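Local atomic coordinates of cell division protein FtsZ 1 (Methanocaldococcus jannaschii, PDB entry 2VAP), a protein that binds and hydrolyses GTP and probably polymerises into the contractile Z ring that marks the future division site and recruits other division proteins. Residues Val158-Val163 with Asn172-Leu177; Ile232-Ala237 with Thr316-Ala321; Asn51-Leu56 with Ile77-Asp82; Lys37-Val42 with Asp121-Phe126. All coordinates share one frame; numbering follows the deposited sequence.

Interaction 1 of 4, residues Val158-Val163 with Asn172-Leu177; sequences VTLPFV and NAMEGL. With GDP (guanosine-5'-diphosphate), chain B.
Strand 158-160 and helix 172-177 run at 144° to each other, N to C, and their axes come within 9.3 Å, with Leu160 and Ala173 the closest pair of CA atoms at 6.3 Å. No hydrogen bond joins the two segments, so side-chain packing alone carries the contact. Leu160 is its centre. Chi1 (-66°) sets its CG anti to the carbonyl carbon, and from there CD2 lies 3.8 Å from Met174 SD and also meets Ala173 CB, while CD1 touches the same sulfur at 3.9 Å. Leu160 and Met174 cross at about a right angle, and the Met174 chain is bent at both chi2 and chi3. Farther along the helix, Val158 CG2 meets Leu177 CD1 at 4.0 Å. At the other end the ring of Pro161 is wedged between protein and nucleotide: its CD packs on Ala173 CB at 3.5 Å, and its CB lies 3.7 Å from the ribose O2' of GDP. Pro161 thus belongs to the nucleotide pocket, beside Glu165 and Arg169, which bind GTP. This is the strand-to-helix half of a right-handed beta-alpha-beta crossover in the Rossmann-like GTPase domain: helix 167-181 packs against strand 153-160 and the adjoining strand 186-191, where Leu187 touches both Val158 and Leu177, while Leu351 of strand 350-353 lies against Leu160, Met174 and Leu177.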
loop_
_atom_site.group_PDB
_atom_site.type_symbol
_atom_site.label_atom_id
_atom_site.label_comp_id
_atom_site.label_asym_id
_atom_site.label_seq_id
_atom_site.Cartn_x
_atom_site.Cartn_y
_atom_site.Cartn_z
ATOM N N VAL A 158 1.673 -3.231 4.242
ATOM C CA VAL A 158 2.545 -4.315 4.692
ATOM C C VAL A 158 1.853 -5.672 4.646
ATOM O O VAL A 158 0.625 -5.757 4.726
ATOM C CB VAL A 158 3.084 -4.060 6.131
ATOM C CG1 VAL A 158 4.028 -2.861 6.156
ATOM C CG2 VAL A 158 1.936 -3.867 7.126
ATOM N N THR A 159 2.652 -6.728 4.517
ATOM C CA THR A 159 2.133 -8.090 4.578
ATOM C C THR A 159 2.484 -8.768 5.895
ATOM O O THR A 159 3.503 -8.456 6.515
ATOM C CB THR A 159 2.652 -8.979 3.422
ATOM O OG1 THR A 159 4.079 -9.088 3.496
ATOM C CG2 THR A 159 2.250 -8.408 2.070
ATOM N N LEU A 160 1.622 -9.688 6.316
ATOM C CA LEU A 160 1.937 -10.614 7.395
ATOM C C LEU A 160 2.324 -11.950 6.761
ATOM O O LEU A 160 1.786 -12.306 5.713
ATOM C CB LEU A 160 0.741 -10.785 8.336
ATOM C CG LEU A 160 0.300 -9.573 9.164
ATOM C CD1 LEU A 160 -0.988 -9.890 9.902
ATOM C CD2 LEU A 160 1.382 -9.121 10.143
ATOM N N PRO A 161 3.261 -12.688 7.386
ATOM C CA PRO A 161 3.800 -13.911 6.782
ATOM C C PRO A 161 2.789 -15.055 6.661
ATOM O O PRO A 161 1.752 -15.045 7.329
ATOM C CB PRO A 161 4.927 -14.306 7.744
ATOM C CG PRO A 161 4.548 -13.703 9.041
ATOM C CD PRO A 161 3.876 -12.411 8.697
ATOM N N PHE A 162 3.102 -16.022 5.799
ATOM C CA PHE A 162 2.343 -17.266 5.702
ATOM C C PHE A 162 2.533 -18.072 6.982
ATOM O O PHE A 162 3.583 -17.986 7.622
ATOM C CB PHE A 162 2.827 -18.106 4.517
ATOM C CG PHE A 162 2.632 -17.456 3.173
ATOM C CD1 PHE A 162 1.415 -17.558 2.505
ATOM C CD2 PHE A 162 3.674 -16.768 2.562
ATOM C CE1 PHE A 162 1.237 -16.975 1.250
ATOM C CE2 PHE A 162 3.504 -16.179 1.309
ATOM C CZ PHE A 162 2.282 -16.282 0.654
ATOM N N VAL A 163 1.526 -18.865 7.346
ATOM C CA VAL A 163 1.602 -19.707 8.545
ATOM C C VAL A 163 2.786 -20.682 8.487
ATOM O O VAL A 163 3.443 -20.924 9.503
ATOM C CB VAL A 163 0.265 -20.456 8.812
ATOM C CG1 VAL A 163 0.439 -21.543 9.869
ATOM C CG2 VAL A 163 -0.814 -19.472 9.250
ATOM N N ASN A 172 7.229 -11.900 15.466
ATOM C CA ASN A 172 8.019 -10.731 15.078
ATOM C C ASN A 172 7.214 -9.748 14.227
ATOM O O ASN A 172 7.252 -8.540 14.465
ATOM C CB ASN A 172 9.302 -11.155 14.351
ATOM C CG ASN A 172 10.357 -11.729 15.292
ATOM O OD1 ASN A 172 11.320 -12.353 14.847
ATOM N ND2 ASN A 172 10.182 -11.519 16.594
ATOM N N ALA A 173 6.476 -10.279 13.253
ATOM C CA ALA A 173 5.628 -9.468 12.374
ATOM C C ALA A 173 4.571 -8.681 13.145
ATOM O O ALA A 173 4.345 -7.501 12.871
ATOM C CB ALA A 173 4.963 -10.345 11.326
ATOM N N MET A 174 3.931 -9.344 14.106
ATOM C CA MET A 174 2.855 -8.736 14.887
ATOM C C MET A 174 3.363 -7.687 15.871
ATOM O O MET A 174 2.667 -6.710 16.153
ATOM C CB MET A 174 2.035 -9.810 15.609
ATOM C CG MET A 174 1.163 -10.656 14.683
ATOM S SD MET A 174 0.018 -9.699 13.662
ATOM C CE MET A 174 -1.042 -8.960 14.906
ATOM N N GLU A 175 4.576 -7.890 16.384
ATOM C CA GLU A 175 5.236 -6.886 17.218
ATOM C C GLU A 175 5.587 -5.651 16.392
ATOM O O GLU A 175 5.449 -4.521 16.865
ATOM C CB GLU A 175 6.485 -7.464 17.892
ATOM C CG GLU A 175 6.182 -8.431 19.034
ATOM C CD GLU A 175 7.429 -9.019 19.680
ATOM O OE1 GLU A 175 8.540 -8.847 19.133
ATOM O OE2 GLU A 175 7.292 -9.663 20.741
ATOM N N GLY A 176 6.025 -5.879 15.154
ATOM C CA GLY A 176 6.303 -4.799 14.207
ATOM C C GLY A 176 5.051 -4.051 13.787
ATOM O O GLY A 176 5.086 -2.835 13.583
ATOM N N LEU A 177 3.945 -4.781 13.658
ATOM C CA LEU A 177 2.653 -4.191 13.310
ATOM C C LEU A 177 2.156 -3.263 14.421
ATOM O O LEU A 177 1.565 -2.216 14.145
ATOM C CB LEU A 177 1.623 -5.290 13.023
ATOM C CG LEU A 177 0.323 -4.926 12.298
ATOM C CD1 LEU A 177 0.575 -4.525 10.849
ATOM C CD2 LEU A 177 -0.646 -6.096 12.360
HETATM P PB GDP B . 14.003 -8.771 5.750
HETATM O O1B GDP B . 14.870 -9.096 6.943
HETATM O O2B GDP B . 14.881 -8.429 4.569
HETATM O O3B GDP B . 13.114 -7.600 6.087
HETATM O O3A GDP B . 13.110 -10.071 5.428
HETATM P PA GDP B . 12.370 -10.328 4.020
HETATM O O1A GDP B . 11.887 -9.046 3.389
HETATM O O2A GDP B . 13.250 -11.114 3.077
HETATM O "O5'" GDP B . 11.119 -11.233 4.463
HETATM C "C5'" GDP B . 10.188 -10.747 5.425
HETATM C "C4'" GDP B . 8.809 -11.303 5.114
HETATM O "O4'" GDP B . 8.420 -10.937 3.787
HETATM C "C3'" GDP B . 8.794 -12.823 5.161
HETATM O "O3'" GDP B . 8.402 -13.303 6.451
HETATM C "C2'" GDP B . 7.823 -13.218 4.067
HETATM O "O2'" GDP B . 6.499 -13.338 4.592
HETATM C "C1'" GDP B . 7.850 -12.051 3.095
HETATM N N9 GDP B . 8.652 -12.355 1.878
HETATM C C8 GDP B . 9.836 -13.001 1.803
HETATM N N7 GDP B . 10.271 -13.086 0.517
HETATM C C5 GDP B . 9.352 -12.478 -0.258
HETATM C C6 GDP B . 9.175 -12.200 -1.706
HETATM O O6 GDP B . 10.027 -12.573 -2.541
HETATM N N1 GDP B . 8.070 -11.538 -2.092
HETATM C C2 GDP B . 7.132 -11.122 -1.215
HETATM N N2 GDP B . 6.044 -10.458 -1.674
HETATM N N3 GDP B . 7.232 -11.343 0.120
HETATM C C4 GDP B . 8.294 -12.000 0.645
#

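Interaction 2 of 4, residues Ile232-Ala237 with Thr316-Ala321; sequences INVDFA and TIIWGA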
loop_
_atom_site.group_PDB
_atom_site.type_symbol
_atom_site.label_atom_id
_atom_site.label_comp_id
_atom_site.label_asym_id
_atom_site.label_seq_id
_atom_site.Cartn_x
_atom_site.Cartn_y
_atom_site.Cartn_z
ATOM N N ILE A 232 -11.983 9.751 -13.701
ATOM C CA ILE A 232 -12.270 10.482 -12.473
ATOM C C ILE A 232 -10.998 10.540 -11.634
ATOM O O ILE A 232 -10.537 9.517 -11.116
ATOM C CB ILE A 232 -13.411 9.812 -11.658
ATOM C CG1 ILE A 232 -14.709 9.743 -12.477
ATOM C CG2 ILE A 232 -13.622 10.516 -10.306
ATOM C CD1 ILE A 232 -15.294 11.091 -12.879
ATOM N N ASN A 233 -10.427 11.735 -11.519
ATOM C CA ASN A 233 -9.246 11.947 -10.690
ATOM C C ASN A 233 -9.641 12.311 -9.264
ATOM O O ASN A 233 -10.727 12.846 -9.030
ATOM C CB ASN A 233 -8.347 13.033 -11.288
ATOM C CG ASN A 233 -7.015 13.169 -10.556
ATOM O OD1 ASN A 233 -6.601 14.273 -10.208
ATOM N ND2 ASN A 233 -6.340 12.044 -10.323
ATOM N N VAL A 234 -8.754 12.014 -8.319
ATOM C CA VAL A 234 -9.015 12.261 -6.907
ATOM C C VAL A 234 -8.128 13.381 -6.365
ATOM O O VAL A 234 -6.921 13.418 -6.621
ATOM C CB VAL A 234 -8.833 10.979 -6.056
ATOM C CG1 VAL A 234 -9.301 11.216 -4.635
ATOM C CG2 VAL A 234 -9.603 9.814 -6.666
ATOM N N ASP A 235 -8.755 14.298 -5.634
ATOM C CA ASP A 235 -8.070 15.384 -4.944
ATOM C C ASP A 235 -7.355 14.813 -3.725
ATOM O O ASP A 235 -7.944 14.044 -2.960
ATOM C CB ASP A 235 -9.102 16.436 -4.516
ATOM C CG ASP A 235 -8.473 17.721 -3.980
ATOM O OD1 ASP A 235 -9.208 18.726 -3.885
ATOM O OD2 ASP A 235 -7.268 17.739 -3.647
ATOM N N PHE A 236 -6.088 15.187 -3.547
ATOM C CA PHE A 236 -5.308 14.753 -2.384
ATOM C C PHE A 236 -6.002 15.103 -1.066
ATOM O O PHE A 236 -5.908 14.354 -0.092
ATOM C CB PHE A 236 -3.891 15.340 -2.420
ATOM C CG PHE A 236 -3.064 15.012 -1.203
ATOM C CD1 PHE A 236 -2.719 13.693 -0.911
ATOM C CD2 PHE A 236 -2.624 16.023 -0.355
ATOM C CE1 PHE A 236 -1.953 13.387 0.213
ATOM C CE2 PHE A 236 -1.857 15.727 0.771
ATOM C CZ PHE A 236 -1.521 14.407 1.055
ATOM N N ALA A 237 -6.705 16.236 -1.054
ATOM C CA ALA A 237 -7.482 16.671 0.108
ATOM C C ALA A 237 -8.539 15.642 0.511
ATOM O O ALA A 237 -8.758 15.406 1.701
ATOM C CB ALA A 237 -8.128 18.023 -0.164
ATOM N N THR A 316 -17.334 7.110 4.906
ATOM C CA THR A 316 -16.835 8.082 3.936
ATOM C C THR A 316 -16.107 7.354 2.810
ATOM O O THR A 316 -15.059 6.741 3.028
ATOM C CB THR A 316 -15.891 9.116 4.595
ATOM O OG1 THR A 316 -16.505 9.645 5.777
ATOM C CG2 THR A 316 -15.586 10.260 3.635
ATOM N N ILE A 317 -16.672 7.428 1.609
ATOM C CA ILE A 317 -16.143 6.700 0.457
ATOM C C ILE A 317 -15.569 7.653 -0.590
ATOM O O ILE A 317 -16.250 8.574 -1.048
ATOM C CB ILE A 317 -17.222 5.778 -0.168
ATOM C CG1 ILE A 317 -17.666 4.717 0.846
ATOM C CG2 ILE A 317 -16.702 5.115 -1.443
ATOM C CD1 ILE A 317 -19.010 4.085 0.547
ATOM N N ILE A 318 -14.308 7.423 -0.950
ATOM C CA ILE A 318 -13.630 8.189 -1.993
ATOM C C ILE A 318 -13.256 7.246 -3.137
ATOM O O ILE A 318 -12.750 6.150 -2.901
ATOM C CB ILE A 318 -12.376 8.922 -1.435
ATOM C CG1 ILE A 318 -12.777 10.006 -0.418
ATOM C CG2 ILE A 318 -11.524 9.511 -2.558
ATOM C CD1 ILE A 318 -13.713 11.097 -0.943
ATOM N N TRP A 319 -13.508 7.676 -4.371
ATOM C CA TRP A 319 -13.347 6.803 -5.532
ATOM C C TRP A 319 -12.710 7.487 -6.739
ATOM O O TRP A 319 -12.802 8.704 -6.906
ATOM C CB TRP A 319 -14.699 6.204 -5.929
ATOM C CG TRP A 319 -15.646 7.206 -6.525
ATOM C CD1 TRP A 319 -16.379 8.142 -5.853
ATOM C CD2 TRP A 319 -15.959 7.369 -7.912
ATOM N NE1 TRP A 319 -17.128 8.880 -6.737
ATOM C CE2 TRP A 319 -16.892 8.426 -8.007
ATOM C CE3 TRP A 319 -15.546 6.723 -9.085
ATOM C CZ2 TRP A 319 -17.416 8.855 -9.229
ATOM C CZ3 TRP A 319 -16.071 7.148 -10.301
ATOM C CH2 TRP A 319 -16.999 8.203 -10.360
ATOM N N GLY A 320 -12.068 6.681 -7.578
ATOM C CA GLY A 320 -11.508 7.145 -8.841
ATOM C C GLY A 320 -11.592 6.063 -9.901
ATOM O O GLY A 320 -11.858 4.898 -9.592
ATOM N N ALA A 321 -11.371 6.453 -11.152
ATOM C CA ALA A 321 -11.394 5.516 -12.272
ATOM C C ALA A 321 -10.319 5.877 -13.287
ATOM O O ALA A 321 -10.228 7.027 -13.720
ATOM C CB ALA A 321 -12.770 5.493 -12.927
#
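Ile318 is the first residue of strand 316-321 to meet 232-237: its CG2, anti to the backbone N, presses on Val234 CG1 at 3.5 Å, tighter than usual for two carbons. At Trp319 both backbone and ring take part. Val234 CG2 lies 3.4 Å from the carbonyl oxygen Trp319 O, while the indole reaches Ile232, whose CG2 stands over one face of the six-membered ring as a CH-pi contact, 4.1 Å from the centroid and 11° off the normal. Ile232 CG1 approaches the ring atom Trp319 CH2 at 3.5 Å. Strand 316-323 is an outermost strand of the four-stranded mixed sheet in the C-terminal domain, and the chain leaving helix 204-227 meets it just before entering helix 236-243. Gly320 follows, its CA 3.4 Å from Ile232 O; a beta carbon here would come too close to that oxygen and to Val234 CG2. Ala321 completes a single antiparallel, hydrogen-bonded bridge with Ile232: Ile232 N donates to Ala321 O and Ala321 N to Ile232 O, each at 3.2 Å and each on a carbonyl lone pair, with N-H...O angles of 167° and 163°.

Interaction 3 of 4, residues Asn51-Leu56 with Ile77-Asp82; sequences NTITRL and IRTKAD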
loop_
_atom_site.group_PDB
_atom_site.type_symbol
_atom_site.label_atom_id
_atom_site.label_comp_id
_atom_site.label_asym_id
_atom_site.label_seq_id
_atom_site.Cartn_x
_atom_site.Cartn_y
_atom_site.Cartn_z
ATOM N N ASN A 51 12.174 -5.623 -3.371
ATOM C CA ASN A 51 11.585 -6.306 -4.522
ATOM C C ASN A 51 10.352 -5.570 -5.040
ATOM O O ASN A 51 10.158 -5.443 -6.252
ATOM C CB ASN A 51 11.235 -7.755 -4.163
ATOM C CG ASN A 51 10.877 -8.593 -5.379
ATOM O OD1 ASN A 51 11.618 -8.637 -6.362
ATOM N ND2 ASN A 51 9.740 -9.272 -5.310
ATOM N N THR A 52 9.532 -5.078 -4.111
ATOM C CA THR A 52 8.356 -4.273 -4.442
ATOM C C THR A 52 8.763 -2.983 -5.161
ATOM O O THR A 52 8.183 -2.636 -6.192
ATOM C CB THR A 52 7.508 -3.958 -3.179
ATOM O OG1 THR A 52 7.096 -5.182 -2.559
ATOM C CG2 THR A 52 6.269 -3.142 -3.533
ATOM N N ILE A 53 9.767 -2.291 -4.621
ATOM C CA ILE A 53 10.276 -1.051 -5.217
ATOM C C ILE A 53 10.796 -1.264 -6.644
ATOM O O ILE A 53 10.486 -0.478 -7.542
ATOM C CB ILE A 53 11.370 -0.388 -4.325
ATOM C CG1 ILE A 53 10.768 0.132 -3.010
ATOM C CG2 ILE A 53 12.101 0.732 -5.073
ATOM C CD1 ILE A 53 9.797 1.310 -3.145
ATOM N N THR A 54 11.576 -2.329 -6.842
ATOM C CA THR A 54 12.121 -2.676 -8.159
ATOM C C THR A 54 11.010 -2.809 -9.200
ATOM O O THR A 54 11.098 -2.233 -10.289
ATOM C CB THR A 54 12.948 -3.985 -8.106
ATOM O OG1 THR A 54 14.054 -3.816 -7.214
ATOM C CG2 THR A 54 13.482 -4.359 -9.487
ATOM N N ARG A 55 9.965 -3.556 -8.846
ATOM C CA ARG A 55 8.821 -3.778 -9.729
ATOM C C ARG A 55 8.063 -2.486 -10.035
ATOM O O ARG A 55 7.627 -2.277 -11.167
ATOM C CB ARG A 55 7.875 -4.824 -9.132
ATOM C CG ARG A 55 8.417 -6.256 -9.110
ATOM C CD ARG A 55 8.396 -6.913 -10.491
ATOM N NE ARG A 55 7.066 -6.891 -11.102
ATOM C CZ ARG A 55 6.133 -7.826 -10.931
ATOM N NH1 ARG A 55 6.365 -8.881 -10.159
ATOM N NH2 ARG A 55 4.960 -7.701 -11.535
ATOM N N LEU A 56 7.918 -1.623 -9.029
ATOM C CA LEU A 56 7.265 -0.323 -9.207
ATOM C C LEU A 56 8.081 0.612 -10.102
ATOM O O LEU A 56 7.517 1.390 -10.874
ATOM C CB LEU A 56 6.994 0.350 -7.855
ATOM C CG LEU A 56 5.981 -0.288 -6.897
ATOM C CD1 LEU A 56 6.062 0.368 -5.526
ATOM C CD2 LEU A 56 4.555 -0.222 -7.444
ATOM N N ILE A 77 21.813 -3.368 -3.895
ATOM C CA ILE A 77 22.478 -2.966 -5.140
ATOM C C ILE A 77 21.783 -3.481 -6.414
ATOM O O ILE A 77 21.814 -2.812 -7.449
ATOM C CB ILE A 77 24.012 -3.264 -5.101
ATOM C CG1 ILE A 77 24.797 -1.977 -4.814
ATOM C CG2 ILE A 77 24.510 -3.871 -6.407
ATOM C CD1 ILE A 77 24.504 -1.327 -3.464
ATOM N N ARG A 78 21.139 -4.643 -6.327
ATOM C CA ARG A 78 20.385 -5.179 -7.467
ATOM C C ARG A 78 18.958 -4.619 -7.562
ATOM O O ARG A 78 18.238 -4.896 -8.525
ATOM C CB ARG A 78 20.388 -6.715 -7.482
ATOM C CG ARG A 78 19.951 -7.390 -6.192
ATOM C CD ARG A 78 19.887 -8.899 -6.376
ATOM N NE ARG A 78 20.040 -9.619 -5.112
ATOM C CZ ARG A 78 21.175 -10.175 -4.693
ATOM N NH1 ARG A 78 22.277 -10.105 -5.433
ATOM N NH2 ARG A 78 21.209 -10.806 -3.528
ATOM N N THR A 79 18.568 -3.826 -6.566
ATOM C CA THR A 79 17.274 -3.146 -6.557
ATOM C C THR A 79 17.294 -1.947 -7.506
ATOM O O THR A 79 18.314 -1.269 -7.639
ATOM C CB THR A 79 16.907 -2.682 -5.122
ATOM O OG1 THR A 79 16.901 -3.811 -4.242
ATOM C CG2 THR A 79 15.539 -2.010 -5.078
ATOM N N LYS A 80 16.168 -1.703 -8.176
ATOM C CA LYS A 80 16.001 -0.510 -9.002
ATOM C C LYS A 80 15.138 0.511 -8.266
ATOM O O LYS A 80 14.007 0.211 -7.875
ATOM C CB LYS A 80 15.383 -0.863 -10.362
ATOM C CG LYS A 80 16.367 -1.435 -11.384
ATOM C CD LYS A 80 16.547 -2.944 -11.238
ATOM C CE LYS A 80 17.553 -3.493 -12.242
ATOM N NZ LYS A 80 18.952 -3.073 -11.940
ATOM N N ALA A 81 15.685 1.710 -8.071
ATOM C CA ALA A 81 15.016 2.773 -7.316
ATOM C C ALA A 81 15.551 4.153 -7.693
ATOM O O ALA A 81 16.660 4.274 -8.214
ATOM C CB ALA A 81 15.184 2.540 -5.816
ATOM N N ASP A 82 14.757 5.189 -7.420
ATOM C CA ASP A 82 15.213 6.572 -7.570
ATOM C C ASP A 82 16.323 6.883 -6.568
ATOM O O ASP A 82 17.274 7.600 -6.886
ATOM C CB ASP A 82 14.056 7.558 -7.379
ATOM C CG ASP A 82 13.039 7.501 -8.506
ATOM O OD1 ASP A 82 13.444 7.446 -9.686
ATOM O OD2 ASP A 82 11.827 7.529 -8.207
HETATM O O HOH W 1 15.065 -6.021 -5.934
#
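Helix 51-56 and the irregular segment 77-82 approach to 4.5 Å between the CA atoms of Thr54 and Lys80. Within the Rossmann-like GTPase domain, this sets the helix after the first strand, 40-45, against the connection from helix 73-77 to strand 83-86. Lys80 N donates to Thr54 OG1 at 3.1 Å, with an N-H...O angle of 159°. That hydroxyl, anti to the carbonyl carbon (chi1 -61°), is also hydrogen-bonded to Asn50 O and to a water 2.7 Å away. The water donates a weak bond to Thr79 OG1, whose stronger partner is Gln75 O. Thr54 CG2 packs on Lys80 CD at 3.8 Å, although the lysine chain is poorly ordered. An alanine in place of Thr54 would probably leave Lys80 N without its acceptor and take away a partner of the water that links to Thr79 OG1. Toward strand 64-70, Ile53 CG2 lies 3.7 Å from Ala81 CB and 3.4 Å from Lys80 O, a buried carbonyl oxygen with no hydrogen-bond partner in the model.

Interaction 4 of 4, residues Lys37-Val42 with Asp121-Phe126; sequences KAKITV and DSDMVF
Two hydrogen bonds join Lys39 to Asp123, and Lys39 O takes a third from Met124 N. Lys39 N donates to Asp123 OD2 at 2.8 Å, meeting the carboxylate on its anti side, 17° out of plane. Lys39 O accepts from Asp123 N at 2.8 Å, where the N-H...O angle is a bent 136°, and from Met124 N at 3.1 Å. An alanine in place of Asp123 would probably leave Lys39 N without its acceptor and let the chain before strand 40-42 shift. The ladder continues with Thr41 N to Met124 O and Phe126 N to Thr41 O, the latter 2.8 Å. Near the start of the strands, Thr41 OG1 and Ser122 OG stand 2.7 Å apart, and Ser122 OG also bonds to Ile119 O. On the face bearing Ile40, Val42, Met124 and Phe126, Ile40 CG2 sits at the edge of the Phe126 ring, 3.8 Å from CD1. Helix 204-227 covers this face, touching Ile40, Met124 and Phe126, while helix 236-243 borders the start of the strands. Bridges Ile40-Met124, Thr41-Val125 and Val42-Phe126, with strand axes 4.7 Å apart and 15° from parallel, mark the central pair of the parallel Rossmann-like sheet of the GTPase domain.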
loop_
_atom_site.group_PDB
_atom_site.type_symbol
_atom_site.label_atom_id
_atom_site.label_comp_id
_atom_site.label_asym_id
_atom_site.label_seq_id
_atom_site.Cartn_x
_atom_site.Cartn_y
_atom_site.Cartn_z
ATOM N N LYS A 37 -2.787 18.071 -6.296
ATOM C CA LYS A 37 -1.708 17.091 -6.394
ATOM C C LYS A 37 -0.946 16.964 -5.076
ATOM O O LYS A 37 -1.142 17.755 -4.150
ATOM C CB LYS A 37 -0.740 17.468 -7.522
ATOM C CG LYS A 37 -1.353 17.468 -8.915
ATOM C CD LYS A 37 -0.321 17.839 -9.968
ATOM C CE LYS A 37 -0.935 17.871 -11.358
ATOM N NZ LYS A 37 0.076 18.198 -12.401
ATOM N N ALA A 38 -0.074 15.960 -5.004
ATOM C CA ALA A 38 0.757 15.736 -3.826
ATOM C C ALA A 38 2.125 15.187 -4.208
ATOM O O ALA A 38 2.247 14.406 -5.155
ATOM C CB ALA A 38 0.064 14.786 -2.865
ATOM N N LYS A 39 3.148 15.610 -3.471
ATOM C CA LYS A 39 4.469 15.000 -3.570
ATOM C C LYS A 39 4.431 13.691 -2.790
ATOM O O LYS A 39 4.199 13.687 -1.580
ATOM C CB LYS A 39 5.549 15.933 -3.015
ATOM C CG LYS A 39 5.812 17.160 -3.875
ATOM C CD LYS A 39 6.930 18.013 -3.299
ATOM C CE LYS A 39 7.179 19.247 -4.152
ATOM N NZ LYS A 39 8.271 20.094 -3.599
ATOM N N ILE A 40 4.631 12.582 -3.498
ATOM C CA ILE A 40 4.501 11.250 -2.908
ATOM C C ILE A 40 5.810 10.472 -3.005
ATOM O O ILE A 40 6.455 10.448 -4.056
ATOM C CB ILE A 40 3.339 10.443 -3.559
ATOM C CG1 ILE A 40 2.008 11.188 -3.386
ATOM C CG2 ILE A 40 3.249 9.026 -2.971
ATOM C CD1 ILE A 40 0.828 10.550 -4.100
ATOM N N THR A 41 6.195 9.848 -1.896
ATOM C CA THR A 41 7.368 8.983 -1.856
ATOM C C THR A 41 6.976 7.598 -1.340
ATOM O O THR A 41 6.246 7.477 -0.356
ATOM C CB THR A 41 8.490 9.592 -0.980
ATOM O OG1 THR A 41 8.807 10.906 -1.459
ATOM C CG2 THR A 41 9.748 8.733 -1.022
ATOM N N VAL A 42 7.451 6.561 -2.027
ATOM C CA VAL A 42 7.241 5.180 -1.596
ATOM C C VAL A 42 8.566 4.615 -1.087
ATOM O O VAL A 42 9.565 4.609 -1.812
ATOM C CB VAL A 42 6.685 4.292 -2.743
ATOM C CG1 VAL A 42 6.400 2.879 -2.246
ATOM C CG2 VAL A 42 5.425 4.907 -3.343
ATOM N N ASP A 121 9.941 16.963 2.391
ATOM C CA ASP A 121 9.017 17.718 1.531
ATOM C C ASP A 121 7.929 16.874 0.858
ATOM O O ASP A 121 7.162 17.386 0.039
ATOM C CB ASP A 121 9.776 18.562 0.489
ATOM C CG ASP A 121 10.767 19.528 1.121
ATOM O OD1 ASP A 121 10.443 20.135 2.165
ATOM O OD2 ASP A 121 11.873 19.685 0.563
ATOM N N SER A 122 7.857 15.589 1.208
ATOM C CA SER A 122 6.755 14.737 0.759
ATOM C C SER A 122 5.473 15.116 1.494
ATOM O O SER A 122 5.488 15.347 2.706
ATOM C CB SER A 122 7.064 13.257 0.999
ATOM O OG SER A 122 8.235 12.847 0.316
ATOM N N ASP A 123 4.372 15.193 0.749
ATOM C CA ASP A 123 3.048 15.399 1.333
ATOM C C ASP A 123 2.488 14.074 1.840
ATOM O O ASP A 123 1.696 14.039 2.784
ATOM C CB ASP A 123 2.090 16.001 0.301
ATOM C CG ASP A 123 2.538 17.364 -0.194
ATOM O OD1 ASP A 123 2.733 18.273 0.642
ATOM O OD2 ASP A 123 2.687 17.527 -1.423
ATOM N N MET A 124 2.909 12.987 1.195
ATOM C CA MET A 124 2.446 11.646 1.526
ATOM C C MET A 124 3.597 10.657 1.386
ATOM O O MET A 124 4.354 10.710 0.415
ATOM C CB MET A 124 1.294 11.250 0.601
ATOM C CG MET A 124 0.509 10.028 1.043
ATOM S SD MET A 124 -0.826 9.671 -0.113
ATOM C CE MET A 124 -1.721 8.404 0.778
ATOM N N VAL A 125 3.736 9.770 2.367
ATOM C CA VAL A 125 4.766 8.732 2.323
ATOM C C VAL A 125 4.142 7.349 2.494
ATOM O O VAL A 125 3.418 7.098 3.461
ATOM C CB VAL A 125 5.876 8.950 3.394
ATOM C CG1 VAL A 125 6.898 7.811 3.361
ATOM C CG2 VAL A 125 6.576 10.287 3.191
ATOM N N PHE A 126 4.418 6.467 1.536
ATOM C CA PHE A 126 4.049 5.061 1.640
ATOM C C PHE A 126 5.240 4.268 2.166
ATOM O O PHE A 126 6.351 4.390 1.647
ATOM C CB PHE A 126 3.624 4.508 0.276
ATOM C CG PHE A 126 2.262 4.960 -0.172
ATOM C CD1 PHE A 126 2.090 6.199 -0.783
ATOM C CD2 PHE A 126 1.154 4.136 -0.001
ATOM C CE1 PHE A 126 0.830 6.616 -1.203
ATOM C CE2 PHE A 126 -0.110 4.544 -0.421
ATOM C CZ PHE A 126 -0.271 5.784 -1.024
#

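In the fold
From the N terminus, residues 37-42 open a long loop of the GTPase domain, which closes at 121-126 when interaction 4 pairs two central strands. Within that loop lies interaction 3, a shorter closure between helix 46-59 and the chain before strand 83-86; the two meet where Ile53 CD1 touches Val42 O at 3.6 Å. Interaction 1 follows in series, closing the short connection from strand 153-160, of the same sheet, to helix 167-181, about 25 Å from interaction 4 between centres. Last, interaction 2 spans 232-237 to 316-321 and brings in the C-terminal domain. No loops cross. Interactions 2 and 4 touch through Phe236, whose CG lies 3.5 Å from Ala38 CB.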